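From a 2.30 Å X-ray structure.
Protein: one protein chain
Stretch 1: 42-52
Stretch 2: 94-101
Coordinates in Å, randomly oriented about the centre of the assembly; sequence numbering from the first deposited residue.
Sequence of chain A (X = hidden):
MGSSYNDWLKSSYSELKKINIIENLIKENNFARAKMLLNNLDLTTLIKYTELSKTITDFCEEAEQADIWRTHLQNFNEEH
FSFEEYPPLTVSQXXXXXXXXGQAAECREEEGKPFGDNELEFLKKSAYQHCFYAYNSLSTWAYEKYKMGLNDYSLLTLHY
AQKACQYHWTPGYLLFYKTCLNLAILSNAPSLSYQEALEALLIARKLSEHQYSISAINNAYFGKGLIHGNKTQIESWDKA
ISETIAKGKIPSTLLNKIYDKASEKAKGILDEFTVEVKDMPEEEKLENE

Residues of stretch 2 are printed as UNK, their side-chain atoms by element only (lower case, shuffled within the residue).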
ATOM      1  N   ASP A  42      22.396  -9.770   0.128  1.00 35.83           N
ATOM      2  CA  ASP A  42      21.759  -8.501   0.431  1.00 35.94           C
ATOM      3  C   ASP A  42      20.384  -8.448  -0.226  1.00 34.31           C
ATOM      4  O   ASP A  42      20.109  -9.142  -1.209  1.00 31.23           O
ATOM      5  CB  ASP A  42      22.625  -7.336  -0.047  1.00 35.83           C
ATOM      6  CG  ASP A  42      23.069  -7.493  -1.488  1.00 46.38           C
ATOM      7  OD1 ASP A  42      23.565  -8.583  -1.845  1.00 48.15           O
ATOM      8  OD2 ASP A  42      22.911  -6.531  -2.268  1.00 55.76           O
ATOM      9  N   LEU A  43      19.510  -7.611   0.337  1.00 30.04           N
ATOM     10  CA  LEU A  43      18.137  -7.549  -0.151  1.00 31.60           C
ATOM     11  C   LEU A  43      18.078  -7.146  -1.620  1.00 39.38           C
ATOM     12  O   LEU A  43      17.206  -7.621  -2.356  1.00 50.24           O
ATOM     13  CB  LEU A  43      17.315  -6.583   0.706  1.00 30.44           C
ATOM     14  CG  LEU A  43      15.814  -6.527   0.413  1.00 33.53           C
ATOM     15  CD1 LEU A  43      15.215  -7.924   0.400  1.00 34.54           C
ATOM     16  CD2 LEU A  43      15.107  -5.654   1.437  1.00 27.86           C
ATOM     17  N   THR A  44      18.996  -6.284  -2.067  1.00 36.29           N
ATOM     18  CA  THR A  44      19.010  -5.881  -3.471  1.00 42.43           C
ATOM     19  C   THR A  44      19.251  -7.078  -4.381  1.00 37.47           C
ATOM     20  O   THR A  44      18.552  -7.264  -5.383  1.00 38.92           O
ATOM     21  CB  THR A  44      20.076  -4.810  -3.705  1.00 43.81           C
ATOM     22  OG1 THR A  44      19.770  -3.644  -2.928  1.00 52.24           O
ATOM     23  CG2 THR A  44      20.129  -4.431  -5.181  1.00 33.62           C
ATOM     24  N   THR A  45      20.234  -7.913  -4.036  1.00 33.23           N
ATOM     25  CA  THR A  45      20.553  -9.062  -4.875  1.00 32.97           C
ATOM     26  C   THR A  45      19.485 -10.144  -4.764  1.00 36.95           C
ATOM     27  O   THR A  45      19.143 -10.789  -5.763  1.00 38.37           O
ATOM     28  CB  THR A  45      21.925  -9.616  -4.496  1.00 42.30           C
ATOM     29  OG1 THR A  45      22.891  -8.558  -4.525  1.00 42.05           O
ATOM     30  CG2 THR A  45      22.351 -10.704  -5.469  1.00 40.68           C
ATOM     31  N   LEU A  46      18.946 -10.353  -3.559  1.00 29.50           N
ATOM     32  CA  LEU A  46      17.886 -11.342  -3.378  1.00 32.17           C
ATOM     33  C   LEU A  46      16.677 -11.016  -4.245  1.00 37.92           C
ATOM     34  O   LEU A  46      16.159 -11.880  -4.962  1.00 36.02           O
ATOM     35  CB  LEU A  46      17.483 -11.417  -1.904  1.00 32.50           C
ATOM     36  CG  LEU A  46      16.221 -12.230  -1.590  1.00 38.51           C
ATOM     37  CD1 LEU A  46      16.415 -13.702  -1.932  1.00 31.52           C
ATOM     38  CD2 LEU A  46      15.812 -12.065  -0.134  1.00 36.87           C
ATOM     39  N   ILE A  47      16.213  -9.765  -4.192  1.00 33.70           N
ATOM     40  CA  ILE A  47      15.065  -9.363  -4.999  1.00 38.54           C
ATOM     41  C   ILE A  47      15.388  -9.482  -6.482  1.00 41.35           C
ATOM     42  O   ILE A  47      14.559  -9.938  -7.281  1.00 46.90           O
ATOM     43  CB  ILE A  47      14.627  -7.935  -4.623  1.00 32.66           C
ATOM     44  CG1 ILE A  47      14.095  -7.908  -3.190  1.00 35.04           C
ATOM     45  CG2 ILE A  47      13.584  -7.418  -5.599  1.00 29.54           C
ATOM     46  CD1 ILE A  47      13.652  -6.542  -2.731  1.00 34.72           C
ATOM     47  N   LYS A  48      16.602  -9.090  -6.871  1.00 31.31           N
ATOM     48  CA  LYS A  48      16.999  -9.185  -8.270  1.00 38.56           C
ATOM     49  C   LYS A  48      17.027 -10.631  -8.752  1.00 44.80           C
ATOM     50  O   LYS A  48      16.735 -10.897  -9.924  1.00 51.18           O
ATOM     51  CB  LYS A  48      18.361  -8.520  -8.463  1.00 44.99           C
ATOM     52  CG  LYS A  48      18.852  -8.482  -9.895  1.00 56.06           C
ATOM     53  CD  LYS A  48      19.946  -7.442 -10.050  1.00 75.99           C
ATOM     54  CE  LYS A  48      20.800  -7.730 -11.264  1.00 87.13           C
ATOM     55  NZ  LYS A  48      21.477  -9.046 -11.116  1.00 95.78           N
ATOM     56  N   TYR A  49      17.365 -11.575  -7.871  1.00 49.91           N
ATOM     57  CA  TYR A  49      17.356 -12.981  -8.271  1.00 39.79           C
ATOM     58  C   TYR A  49      15.935 -13.485  -8.490  1.00 38.86           C
ATOM     59  O   TYR A  49      15.685 -14.258  -9.423  1.00 41.96           O
ATOM     60  CB  TYR A  49      18.071 -13.840  -7.227  1.00 38.59           C
ATOM     61  CG  TYR A  49      19.582 -13.802  -7.307  1.00 34.52           C
ATOM     62  CD1 TYR A  49      20.236 -12.881  -8.116  1.00 37.22           C
ATOM     63  CD2 TYR A  49      20.354 -14.700  -6.581  1.00 32.41           C
ATOM     64  CE1 TYR A  49      21.619 -12.846  -8.189  1.00 36.98           C
ATOM     65  CE2 TYR A  49      21.736 -14.676  -6.650  1.00 40.37           C
ATOM     66  CZ  TYR A  49      22.363 -13.748  -7.454  1.00 44.33           C
ATOM     67  OH  TYR A  49      23.736 -13.724  -7.522  1.00 47.29           O
ATOM     68  N   THR A  50      14.992 -13.062  -7.644  1.00 37.50           N
ATOM     69  CA  THR A  50      13.607 -13.493  -7.813  1.00 39.84           C
ATOM     70  C   THR A  50      13.004 -12.953  -9.103  1.00 47.11           C
ATOM     71  O   THR A  50      12.077 -13.559  -9.652  1.00 51.81           O
ATOM     72  CB  THR A  50      12.760 -13.057  -6.614  1.00 38.32           C
ATOM     73  OG1 THR A  50      12.722 -11.626  -6.542  1.00 42.62           O
ATOM     74  CG2 THR A  50      13.338 -13.612  -5.320  1.00 37.43           C
ATOM     75  N   GLU A  51      13.511 -11.825  -9.604  1.00 41.32           N
ATOM     76  CA  GLU A  51      12.992 -11.271 -10.849  1.00 50.80           C
ATOM     77  C   GLU A  51      13.585 -11.955 -12.072  1.00 50.54           C
ATOM     78  O   GLU A  51      12.917 -12.049 -13.108  1.00 57.38           O
ATOM     79  CB  GLU A  51      13.263  -9.767 -10.911  1.00 37.52           C
ATOM     80  CG  GLU A  51      12.550  -8.961  -9.837  1.00 48.47           C
ATOM     81  CD  GLU A  51      12.834  -7.474  -9.937  1.00 55.11           C
ATOM     82  OE1 GLU A  51      13.751  -7.090 -10.693  1.00 59.12           O
ATOM     83  OE2 GLU A  51      12.138  -6.689  -9.261  1.00 53.92           O
ATOM     84  N   LEU A  52      14.820 -12.442 -11.974  1.00 45.15           N
ATOM     85  CA  LEU A  52      15.509 -13.037 -13.111  1.00 49.76           C
ATOM     86  C   LEU A  52      15.321 -14.544 -13.212  1.00 55.77           C
ATOM     87  O   LEU A  52      15.691 -15.127 -14.238  1.00 68.50           O
ATOM     88  CB  LEU A  52      17.008 -12.726 -13.042  1.00 38.21           C
ATOM     89  CG  LEU A  52      17.421 -11.265 -13.215  1.00 48.20           C
ATOM     90  CD1 LEU A  52      18.930 -11.122 -13.087  1.00 47.53           C
ATOM     91  CD2 LEU A  52      16.937 -10.731 -14.555  1.00 37.88           C
ATOM     92  N   UNK A  94       5.396  -7.308   1.260  1.00 31.34           N
ATOM     93  CA  UNK A  94       5.656  -6.226   2.201  1.00 34.96           C
ATOM     94  C   UNK A  94       7.106  -5.765   2.125  1.00 35.10           C
ATOM     95  O   UNK A  94       7.378  -4.559   2.101  1.00 33.52           O
ATOM     96  c   UNK A  94       5.240  -6.279   6.091  1.00 34.91           C
ATOM     97  c   UNK A  94       5.304  -6.674   3.619  1.00 31.95           C
ATOM     98  c   UNK A  94       4.749  -4.396   4.516  1.00 30.16           C
ATOM     99  c   UNK A  94       5.559  -5.664   4.738  1.00 38.76           C
ATOM    100  N   UNK A  95       8.048  -6.709   2.073  1.00 35.67           N
ATOM    101  CA  UNK A  95       9.465  -6.354   2.065  1.00 31.50           C
ATOM    102  C   UNK A  95       9.853  -5.723   0.733  1.00 30.68           C
ATOM    103  O   UNK A  95      10.537  -4.692   0.693  1.00 31.75           O
ATOM    104  c   UNK A  95      10.082  -8.051   3.806  1.00 23.18           C
ATOM    105  c   UNK A  95      10.328  -7.588   2.380  1.00 31.50           C
ATOM    106  c   UNK A  95      11.799  -7.273   2.172  1.00 22.51           C
ATOM    107  N   UNK A  96       9.431  -6.332  -0.378  1.00 25.93           N
ATOM    108  CA  UNK A  96       9.734  -5.761  -1.687  1.00 31.45           C
ATOM    109  C   UNK A  96       9.107  -4.383  -1.841  1.00 33.70           C
ATOM    110  O   UNK A  96       9.728  -3.468  -2.395  1.00 35.57           O
ATOM    111  c   UNK A  96       9.362  -8.873  -3.982  1.00 31.65           C
ATOM    112  n   UNK A  96       9.267 -11.121  -5.017  1.00 34.22           N
ATOM    113  c   UNK A  96       9.963 -10.265  -4.017  1.00 32.17           C
ATOM    114  c   UNK A  96       9.251  -6.689  -2.800  1.00 31.17           C
ATOM    115  c   UNK A  96       9.976  -8.018  -2.886  1.00 27.08           C
ATOM    116  N   UNK A  97       7.874  -4.215  -1.357  1.00 33.14           N
ATOM    117  CA  UNK A  97       7.223  -2.918  -1.451  1.00 25.65           C
ATOM    118  C   UNK A  97       7.951  -1.844  -0.668  1.00 31.86           C
ATOM    119  O   UNK A  97       8.087  -0.709  -1.132  1.00 36.52           O
ATOM    120  N   UNK A  98       8.432  -2.186   0.528  1.00 37.31           N
ATOM    121  CA  UNK A  98       9.198  -1.231   1.323  1.00 32.48           C
ATOM    122  C   UNK A  98      10.530  -0.926   0.651  1.00 35.43           C
ATOM    123  O   UNK A  98      10.964   0.232   0.597  1.00 30.36           O
ATOM    124  c   UNK A  98       8.061  -1.814   3.495  1.00 37.94           C
ATOM    125  c   UNK A  98       8.122  -2.595   4.792  1.00 43.89           C
ATOM    126  c   UNK A  98      10.404  -0.915   3.514  1.00 30.21           C
ATOM    127  c   UNK A  98       9.395  -1.765   2.753  1.00 32.76           C
ATOM    128  N   UNK A  99      11.196  -1.955   0.120  1.00 28.40           N
ATOM    129  CA  UNK A  99      12.496  -1.752  -0.511  1.00 25.45           C
ATOM    130  C   UNK A  99      12.378  -0.861  -1.742  1.00 30.35           C
ATOM    131  O   UNK A  99      13.121   0.117  -1.890  1.00 35.18           O
ATOM    132  c   UNK A  99      16.537  -2.723  -3.453  1.00 32.35           C
ATOM    133  c   UNK A  99      14.205  -3.130  -3.162  1.00 29.86           C
ATOM    134  c   UNK A  99      14.324  -2.972  -1.785  1.00 30.16           C
ATOM    135  c   UNK A  99      15.580  -2.683  -1.265  1.00 28.86           C
ATOM    136  c   UNK A  99      15.301  -3.009  -3.993  1.00 33.60           C
ATOM    137  c   UNK A  99      16.684  -2.559  -2.090  1.00 28.65           C
ATOM    138  o   UNK A  99      17.629  -2.603  -4.280  1.00 38.65           O
ATOM    139  c   UNK A  99      13.118  -3.099  -0.881  1.00 27.82           C
ATOM    140  N   UNK A 100      11.450  -1.190  -2.643  1.00 31.96           N
ATOM    141  CA  UNK A 100      11.289  -0.400  -3.859  1.00 26.30           C
ATOM    142  C   UNK A 100      10.868   1.029  -3.546  1.00 31.90           C
ATOM    143  O   UNK A 100      11.265   1.961  -4.256  1.00 37.69           O
ATOM    144  c   UNK A 100      10.002  -3.416  -5.633  1.00 35.63           C
ATOM    145  c   UNK A 100      11.771  -4.563  -6.764  1.00 33.66           C
ATOM    146  c   UNK A 100      10.482  -4.547  -6.268  1.00 33.59           C
ATOM    147  c   UNK A 100      12.092  -2.323  -5.981  1.00 32.95           C
ATOM    148  c   UNK A 100      10.275  -1.065  -4.790  1.00 27.95           C
ATOM    149  c   UNK A 100      10.799  -2.292  -5.483  1.00 35.22           C
ATOM    150  c   UNK A 100      12.577  -3.449  -6.620  1.00 33.77           C
ATOM    151  N   UNK A 101      10.075   1.227  -2.492  1.00 28.71           N
ATOM    152  CA  UNK A 101       9.716   2.586  -2.104  1.00 28.35           C
ATOM    153  C   UNK A 101      10.923   3.336  -1.556  1.00 29.85           C
ATOM    154  O   UNK A 101      11.078   4.537  -1.800  1.00 29.35           O
ATOM    155  c   UNK A 101       7.211   4.626  -1.581  1.00 28.25           C
ATOM    156  c   UNK A 101       8.032   5.858   0.746  1.00 38.09           C
ATOM    157  c   UNK A 101       8.582   2.569  -1.079  1.00 30.48           C
ATOM    158  c   UNK A 101       8.081   3.952  -0.734  1.00 33.07           C
ATOM    159  c   UNK A 101       7.166   6.505  -0.110  1.00 33.30           C
ATOM    160  c   UNK A 101       6.753   5.895  -1.276  1.00 28.97           C
ATOM    161  c   UNK A 101       8.485   4.589   0.432  1.00 30.29           C
ATOM    162  o   UNK A 101       6.713   7.767   0.199  1.00 42.10           O
TER
HETATM  163  O   HOH W   1      10.101 -10.440  -7.352  1.00 41.49           O

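Position 94 carries four carbons, and the chain forks at the second of them, one carbon beyond CB. That is the pattern of leucine, and Leu94 lies out of reach of stretch 1, so this contact asks nothing of its side chain.

At position 95 there are three carbons, CB bearing two others directly, and one of these packs against Leu43. The fork at CB identifies valine. CB points toward stretch 1, and CG1 of Val95 lies 3.8 Å from CD2 of Leu43, an apolar contact between two methyl groups. A short branched side chain suits this place, since it meets the leucine without having to extend far from its own helix.

Position 96 has four carbons in an unbranched row ending in nitrogen; the row runs past Ile47, and the nitrogen lies near a water that also binds Thr50. This is lysine. CB leaves sideways, and the extended chain, with chi2 to chi4 all t, runs past stretch 1. CG of Lys96 lies 4.0 Å from CD1 of Ile47, so the aliphatic part packs against a nonpolar neighbour while the amino group is carried farther along. NZ of Lys96 stands 3.8 Å from OG1 of Thr50, too far for a direct hydrogen bond, and a water fills the gap: its O accepts from NZ of Lys96 at 2.6 Å and donates to OG1 of Thr50 at 3.0 Å. That hydroxyl in turn donates to the backbone, OG1 of Thr50 to O of Ile47, at 2.6 Å.

Position 97 has no side-chain atoms and is therefore glycine. A CB on Gly97 would point away from stretch 1, so the residue leaves this contact untouched.

Four carbons at position 98 fork at CB, with one arm two carbons long: isoleucine. Ile98 is buried, but its side chain points sideways and makes no contact with stretch 1.

Position 99 shows one carbon, then a six-carbon ring bearing an oxygen; the ring packs on Ile47 and its oxygen meets OG1 of Thr44. This is tyrosine. CB points toward stretch 1, and Tyr99 combines two kinds of contact. CB of Tyr99 lies 4.0 Å from CD2 of Leu43 and CD2 of Tyr99 3.5 Å from CD1 of Ile47, while at the far end OH of Tyr99 forms a 2.7 Å hydrogen bond with OG1 of Thr44. Tyrosine suits the place because its ring packs on aliphatic groups and its hydroxyl reaches a polar partner.

Position 100 has one carbon and a six-carbon ring without oxygen, the end of which meets Ile47 and Glu51: phenylalanine. CB leaves sideways, but the ring end comes nearer, placing CZ of Phe100 3.6 Å from CG2 of Ile47. OE2 of Glu51 approaches the ring edge, 3.3 Å from CZ of Phe100, where the aromatic hydrogens carry slight positive charge.

At position 101 a ring of six carbons bearing an oxygen follows one carbon, so this is tyrosine again, but Tyr101 is out of reach.

The two helices cross at 116° and bury 408 Å² between them. Ile47 sits centrally, touching Lys96, Tyr99 and Phe100; Leu43 extends the apolar packing, and polar links through Thr44 and the water-bridged Thr50 supplement it.

Stretch 2, residues 94-101: LVKGIYFY
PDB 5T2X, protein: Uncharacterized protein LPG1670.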